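Local atomic coordinates of N-acetylmuramoyl-L-alanine amidase domain-containing protein SAOUHSC_02979 (Staphylococcus aureus, PDB entry 5T1Q), a protein that probably cleaves bonds of the bacterial cell wall as a secreted hydrolase, with a glucosaminidase-type domain followed by a CHAP domain. Residues Q76-Q88 and W171-L185. Numbering follows the deposited sequence.
Sequences QDNDIYASVMIAQ and WKSEADSYKDATSHL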
loop_
_atom_site.group_PDB
_atom_site.type_symbol
_atom_site.label_atom_id
_atom_site.label_comp_id
_atom_site.label_asym_id
_atom_site.label_seq_id
_atom_site.Cartn_x
_atom_site.Cartn_y
_atom_site.Cartn_z
ATOM N N GLN A 76 -21.796 -2.714 16.006
ATOM C CA GLN A 76 -22.797 -3.300 16.917
ATOM C C GLN A 76 -24.184 -3.417 16.298
ATOM O O GLN A 76 -24.848 -4.444 16.444
ATOM C CB GLN A 76 -22.905 -2.480 18.217
ATOM C CG GLN A 76 -21.631 -2.451 19.051
ATOM C CD GLN A 76 -21.242 -3.814 19.589
ATOM O OE1 GLN A 76 -20.124 -4.277 19.384
ATOM N NE2 GLN A 76 -22.172 -4.473 20.248
ATOM N N ASP A 77 -24.605 -2.360 15.608
ATOM C CA ASP A 77 -25.937 -2.302 15.000
ATOM C C ASP A 77 -26.131 -3.256 13.819
ATOM O O ASP A 77 -27.141 -3.948 13.742
ATOM C CB ASP A 77 -26.272 -0.862 14.557
ATOM C CG ASP A 77 -26.432 0.115 15.741
ATOM O OD1 ASP A 77 -26.456 -0.318 16.920
ATOM O OD2 ASP A 77 -26.557 1.334 15.485
ATOM N N ASN A 78 -25.155 -3.303 12.915
ATOM C CA ASN A 78 -25.267 -4.114 11.705
ATOM C C ASN A 78 -24.546 -5.465 11.716
ATOM O O ASN A 78 -24.405 -6.066 10.667
ATOM C CB ASN A 78 -24.810 -3.275 10.515
ATOM C CG ASN A 78 -25.704 -2.074 10.280
ATOM O OD1 ASN A 78 -26.891 -2.218 10.016
ATOM N ND2 ASN A 78 -25.131 -0.884 10.354
ATOM N N ASP A 79 -24.110 -5.950 12.881
ATOM C CA ASP A 79 -23.447 -7.269 12.975
ATOM C C ASP A 79 -22.117 -7.352 12.181
ATOM O O ASP A 79 -21.838 -8.350 11.511
ATOM C CB ASP A 79 -24.427 -8.363 12.493
ATOM C CG ASP A 79 -23.994 -9.766 12.870
ATOM O OD1 ASP A 79 -23.316 -9.930 13.902
ATOM O OD2 ASP A 79 -24.373 -10.717 12.146
ATOM N N ILE A 80 -21.305 -6.301 12.270
ATOM C CA ILE A 80 -20.019 -6.218 11.556
ATOM C C ILE A 80 -18.857 -6.013 12.535
ATOM O O ILE A 80 -19.007 -5.324 13.551
ATOM C CB ILE A 80 -20.045 -5.041 10.535
ATOM C CG1 ILE A 80 -21.070 -5.324 9.430
ATOM C CG2 ILE A 80 -18.663 -4.795 9.921
ATOM C CD1 ILE A 80 -21.292 -4.172 8.468
ATOM N N TYR A 81 -17.713 -6.643 12.245
ATOM C CA TYR A 81 -16.500 -6.414 13.039
ATOM C C TYR A 81 -15.981 -5.025 12.708
ATOM O O TYR A 81 -15.568 -4.769 11.574
ATOM C CB TYR A 81 -15.389 -7.415 12.713
ATOM C CG TYR A 81 -15.531 -8.769 13.353
ATOM C CD1 TYR A 81 -15.059 -8.999 14.654
ATOM C CD2 TYR A 81 -16.071 -9.835 12.656
ATOM C CE1 TYR A 81 -15.170 -10.250 15.248
ATOM C CE2 TYR A 81 -16.187 -11.089 13.242
ATOM C CZ TYR A 81 -15.740 -11.292 14.532
ATOM O OH TYR A 81 -15.863 -12.539 15.097
ATOM N N ALA A 82 -16.014 -4.130 13.690
ATOM C CA ALA A 82 -15.493 -2.778 13.515
ATOM C C ALA A 82 -13.999 -2.837 13.155
ATOM O O ALA A 82 -13.489 -2.008 12.398
ATOM C CB ALA A 82 -15.700 -1.973 14.791
ATOM N N SER A 83 -13.311 -3.829 13.712
ATOM C CA SER A 83 -11.890 -4.034 13.449
ATOM C C SER A 83 -11.613 -4.303 11.980
ATOM O O SER A 83 -10.662 -3.761 11.415
ATOM C CB SER A 83 -11.377 -5.189 14.305
ATOM O OG SER A 83 -12.239 -6.296 14.174
ATOM N N VAL A 84 -12.431 -5.152 11.363
ATOM C CA VAL A 84 -12.272 -5.457 9.952
ATOM C C VAL A 84 -12.574 -4.189 9.154
ATOM O O VAL A 84 -11.825 -3.830 8.254
ATOM C CB VAL A 84 -13.162 -6.649 9.515
ATOM C CG1 VAL A 84 -13.104 -6.868 8.006
ATOM C CG2 VAL A 84 -12.738 -7.920 10.240
HETATM N N MSE A 85 -13.635 -3.488 9.530
HETATM C CA MSE A 85 -14.042 -2.262 8.837
HETATM C C MSE A 85 -12.980 -1.173 8.915
HETATM O O MSE A 85 -12.684 -0.513 7.914
HETATM C CB MSE A 85 -15.372 -1.803 9.437
HETATM C CG MSE A 85 -15.908 -0.506 8.834
HETATM SE SE MSE A 85 -17.714 -0.185 9.570
HETATM C CE MSE A 85 -18.174 1.427 8.542
ATOM N N ILE A 86 -12.403 -0.976 10.097
ATOM C CA ILE A 86 -11.386 0.050 10.283
ATOM C C ILE A 86 -10.100 -0.326 9.526
ATOM O O ILE A 86 -9.444 0.536 8.941
ATOM C CB ILE A 86 -11.082 0.295 11.776
ATOM C CG1 ILE A 86 -12.316 0.869 12.475
ATOM C CG2 ILE A 86 -9.921 1.270 11.923
ATOM C CD1 ILE A 86 -12.208 0.926 13.981
ATOM N N ALA A 87 -9.759 -1.612 9.555
ATOM C CA ALA A 87 -8.582 -2.106 8.875
ATOM C C ALA A 87 -8.716 -1.933 7.372
ATOM O O ALA A 87 -7.751 -1.536 6.711
ATOM C CB ALA A 87 -8.344 -3.561 9.224
ATOM N N GLN A 88 -9.901 -2.244 6.832
ATOM C CA GLN A 88 -10.145 -2.065 5.405
ATOM C C GLN A 88 -10.066 -0.586 5.033
ATOM O O GLN A 88 -9.509 -0.248 3.985
ATOM C CB GLN A 88 -11.482 -2.678 4.960
ATOM C CG GLN A 88 -11.431 -4.185 4.799
ATOM C CD GLN A 88 -12.635 -4.751 4.055
ATOM O OE1 GLN A 88 -13.661 -5.070 4.653
ATOM N NE2 GLN A 88 -12.471 -4.962 2.758
ATOM N N TRP A 171 -19.771 -11.572 8.449
ATOM C CA TRP A 171 -20.708 -11.165 9.496
ATOM C C TRP A 171 -20.246 -11.782 10.791
ATOM O O TRP A 171 -19.784 -12.921 10.808
ATOM C CB TRP A 171 -22.131 -11.639 9.183
ATOM C CG TRP A 171 -22.786 -10.995 7.996
ATOM C CD1 TRP A 171 -22.185 -10.244 7.015
ATOM C CD2 TRP A 171 -24.135 -11.200 7.566
ATOM N NE1 TRP A 171 -23.106 -9.895 6.057
ATOM C CE2 TRP A 171 -24.308 -10.478 6.364
ATOM C CE3 TRP A 171 -25.228 -11.894 8.101
ATOM C CZ2 TRP A 171 -25.527 -10.433 5.687
ATOM C CZ3 TRP A 171 -26.446 -11.848 7.426
ATOM C CH2 TRP A 171 -26.583 -11.119 6.234
ATOM N N LYS A 172 -20.413 -11.035 11.870
ATOM C CA LYS A 172 -19.948 -11.455 13.200
ATOM C C LYS A 172 -20.603 -12.779 13.631
ATOM O O LYS A 172 -19.942 -13.656 14.178
ATOM C CB LYS A 172 -20.239 -10.335 14.202
ATOM C CG LYS A 172 -19.214 -10.155 15.304
ATOM C CD LYS A 172 -19.479 -8.837 16.011
ATOM C CE LYS A 172 -18.405 -8.507 17.020
ATOM N NZ LYS A 172 -18.704 -7.204 17.666
ATOM N N SER A 173 -21.888 -12.929 13.327
ATOM C CA SER A 173 -22.630 -14.152 13.648
ATOM C C SER A 173 -22.188 -15.389 12.837
ATOM O O SER A 173 -22.516 -16.511 13.204
ATOM C CB SER A 173 -24.134 -13.913 13.444
ATOM O OG SER A 173 -24.408 -13.467 12.127
ATOM N N GLU A 174 -21.452 -15.179 11.743
ATOM C CA GLU A 174 -20.979 -16.281 10.876
ATOM C C GLU A 174 -19.486 -16.583 11.020
ATOM O O GLU A 174 -19.038 -17.669 10.651
ATOM C CB GLU A 174 -21.251 -15.934 9.411
ATOM C CG GLU A 174 -22.719 -15.699 9.078
ATOM C CD GLU A 174 -23.549 -16.966 9.103
ATOM O OE1 GLU A 174 -24.688 -16.911 9.605
ATOM O OE2 GLU A 174 -23.061 -18.019 8.634
ATOM N N ALA A 175 -18.724 -15.606 11.519
ATOM C CA ALA A 175 -17.274 -15.719 11.689
ATOM C C ALA A 175 -16.915 -15.680 13.172
ATOM O O ALA A 175 -17.121 -14.660 13.835
ATOM C CB ALA A 175 -16.573 -14.590 10.943
ATOM N N ASP A 176 -16.357 -16.783 13.672
ATOM C CA ASP A 176 -15.986 -16.913 15.093
ATOM C C ASP A 176 -15.061 -15.780 15.583
ATOM O O ASP A 176 -15.223 -15.287 16.704
ATOM C CB ASP A 176 -15.344 -18.285 15.361
ATOM C CG ASP A 176 -16.290 -19.456 15.074
ATOM O OD1 ASP A 176 -17.528 -19.284 15.142
ATOM O OD2 ASP A 176 -15.788 -20.567 14.793
ATOM N N SER A 177 -14.103 -15.380 14.744
ATOM C CA SER A 177 -13.192 -14.274 15.065
ATOM C C SER A 177 -12.961 -13.432 13.828
ATOM O O SER A 177 -13.361 -13.809 12.717
ATOM C CB SER A 177 -11.841 -14.785 15.564
ATOM O OG SER A 177 -11.087 -15.336 14.500
ATOM N N TYR A 178 -12.265 -12.316 14.014
ATOM C CA TYR A 178 -11.970 -11.422 12.905
ATOM C C TYR A 178 -11.135 -12.102 11.808
ATOM O O TYR A 178 -11.268 -11.737 10.639
ATOM C CB TYR A 178 -11.301 -10.122 13.382
ATOM C CG TYR A 178 -9.865 -10.246 13.817
ATOM C CD1 TYR A 178 -8.834 -10.160 12.888
ATOM C CD2 TYR A 178 -9.528 -10.407 15.163
ATOM C CE1 TYR A 178 -7.504 -10.253 13.276
ATOM C CE2 TYR A 178 -8.200 -10.500 15.561
ATOM C CZ TYR A 178 -7.193 -10.425 14.608
ATOM O OH TYR A 178 -5.880 -10.512 14.981
ATOM N N LYS A 179 -10.297 -13.084 12.170
ATOM C CA LYS A 179 -9.474 -13.784 11.154
ATOM C C LYS A 179 -10.280 -14.655 10.187
ATOM O O LYS A 179 -9.828 -14.936 9.076
ATOM C CB LYS A 179 -8.317 -14.585 11.773
ATOM C CG LYS A 179 -7.126 -13.717 12.175
ATOM C CD LYS A 179 -5.823 -14.515 12.294
ATOM C CE LYS A 179 -5.674 -15.254 13.613
ATOM N NZ LYS A 179 -5.218 -14.342 14.703
ATOM N N ASP A 180 -11.460 -15.093 10.605
ATOM C CA ASP A 180 -12.320 -15.867 9.723
ATOM C C ASP A 180 -12.889 -14.907 8.680
ATOM O O ASP A 180 -12.965 -15.232 7.492
ATOM C CB ASP A 180 -13.431 -16.547 10.523
ATOM C CG ASP A 180 -12.889 -17.586 11.505
ATOM O OD1 ASP A 180 -12.263 -18.564 11.040
ATOM O OD2 ASP A 180 -13.103 -17.435 12.732
ATOM N N ALA A 181 -13.234 -13.704 9.139
ATOM C CA ALA A 181 -13.783 -12.670 8.278
ATOM C C ALA A 181 -12.768 -12.154 7.252
ATOM O O ALA A 181 -13.081 -12.066 6.063
ATOM C CB ALA A 181 -14.326 -11.525 9.113
ATOM N N THR A 182 -11.553 -11.832 7.693
ATOM C CA THR A 182 -10.528 -11.346 6.762
ATOM C C THR A 182 -10.189 -12.396 5.685
ATOM O O THR A 182 -9.961 -12.035 4.531
ATOM C CB THR A 182 -9.241 -10.885 7.474
ATOM O OG1 THR A 182 -8.663 -11.973 8.191
ATOM C CG2 THR A 182 -9.521 -9.729 8.441
ATOM N N SER A 183 -10.198 -13.682 6.040
ATOM C CA SER A 183 -9.885 -14.741 5.052
ATOM C C SER A 183 -10.935 -14.833 3.933
ATOM O O SER A 183 -10.620 -15.251 2.818
ATOM C CB SER A 183 -9.741 -16.112 5.715
ATOM O OG SER A 183 -10.993 -16.593 6.157
ATOM N N HIS A 184 -12.181 -14.467 4.238
ATOM C CA HIS A 184 -13.253 -14.471 3.223
ATOM C C HIS A 184 -13.242 -13.209 2.351
ATOM O O HIS A 184 -13.844 -13.190 1.282
ATOM C CB HIS A 184 -14.619 -14.706 3.862
ATOM C CG HIS A 184 -14.818 -16.114 4.334
ATOM N ND1 HIS A 184 -14.633 -16.499 5.647
ATOM C CD2 HIS A 184 -15.158 -17.237 3.658
ATOM C CE1 HIS A 184 -14.868 -17.793 5.762
ATOM N NE2 HIS A 184 -15.193 -18.265 4.570
ATOM N N LEU A 185 -12.571 -12.159 2.808
ATOM C CA LEU A 185 -12.405 -10.948 1.991
ATOM C C LEU A 185 -11.315 -11.183 0.940
ATOM O O LEU A 185 -11.239 -10.472 -0.065
ATOM C CB LEU A 185 -12.049 -9.745 2.865
ATOM C CG LEU A 185 -13.166 -9.239 3.782
ATOM C CD1 LEU A 185 -12.618 -8.283 4.818
ATOM C CD2 LEU A 185 -14.279 -8.585 2.972
HETATM O O HOH W 1 -18.019 -4.813 16.023
#
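The ring of Y81 lies sandwiched between K172 and the start of helix 178-185, an example of how one aromatic residue can join a helix start to a distant loop. K172 lays CG over one face of the Y81 ring, 3.8 Å from its centroid and displaced toward the rim, while Y178 CA sits over the centre of the opposite face, 4.0 Å from the same centroid. With CG of Y81 turned away from its own carbonyl carbon (chi1 -79°), the ring reaches into this slot, and its OH gives a 2.8 Å hydrogen bond to A175 O, which lies at the ring edge, in plane. Two CH-pi contacts and this bond thus restrain the ring's tilt. Next to it the packing is apolar and close: V84 enters as a knob among Y178, A181, T182 and L185, its CG1 meeting L185 CD1 tip to tip at 3.5 Å.

The other end, around D79, is polar and more open. K172 N bonds to D79 O at 3.1 Å almost straight, although it approaches from above the carbonyl plane. The D79 carboxylate takes the hydroxyl of S173, an exposed residue, on the syn lone pair of OD2 (2.8 Å from OG); S173 N adds only a weak bond to OD1. The K172 chain, extended beyond CG, carries NZ past the ring to a water shared with I80 O and A82 N, and to D212 O.

Within the glucosaminidase-like domain, of the lysozyme clan, the contact ties the turn between helices 58-78 and 82-93 to the loop leading into helix 178-185. The short segments 82-88 and 178-185 cross at -44°, their axes 10.0 Å apart; helix 195-205 packs against Y178 and L185, and helix 145-158 against D79, I80 and M85.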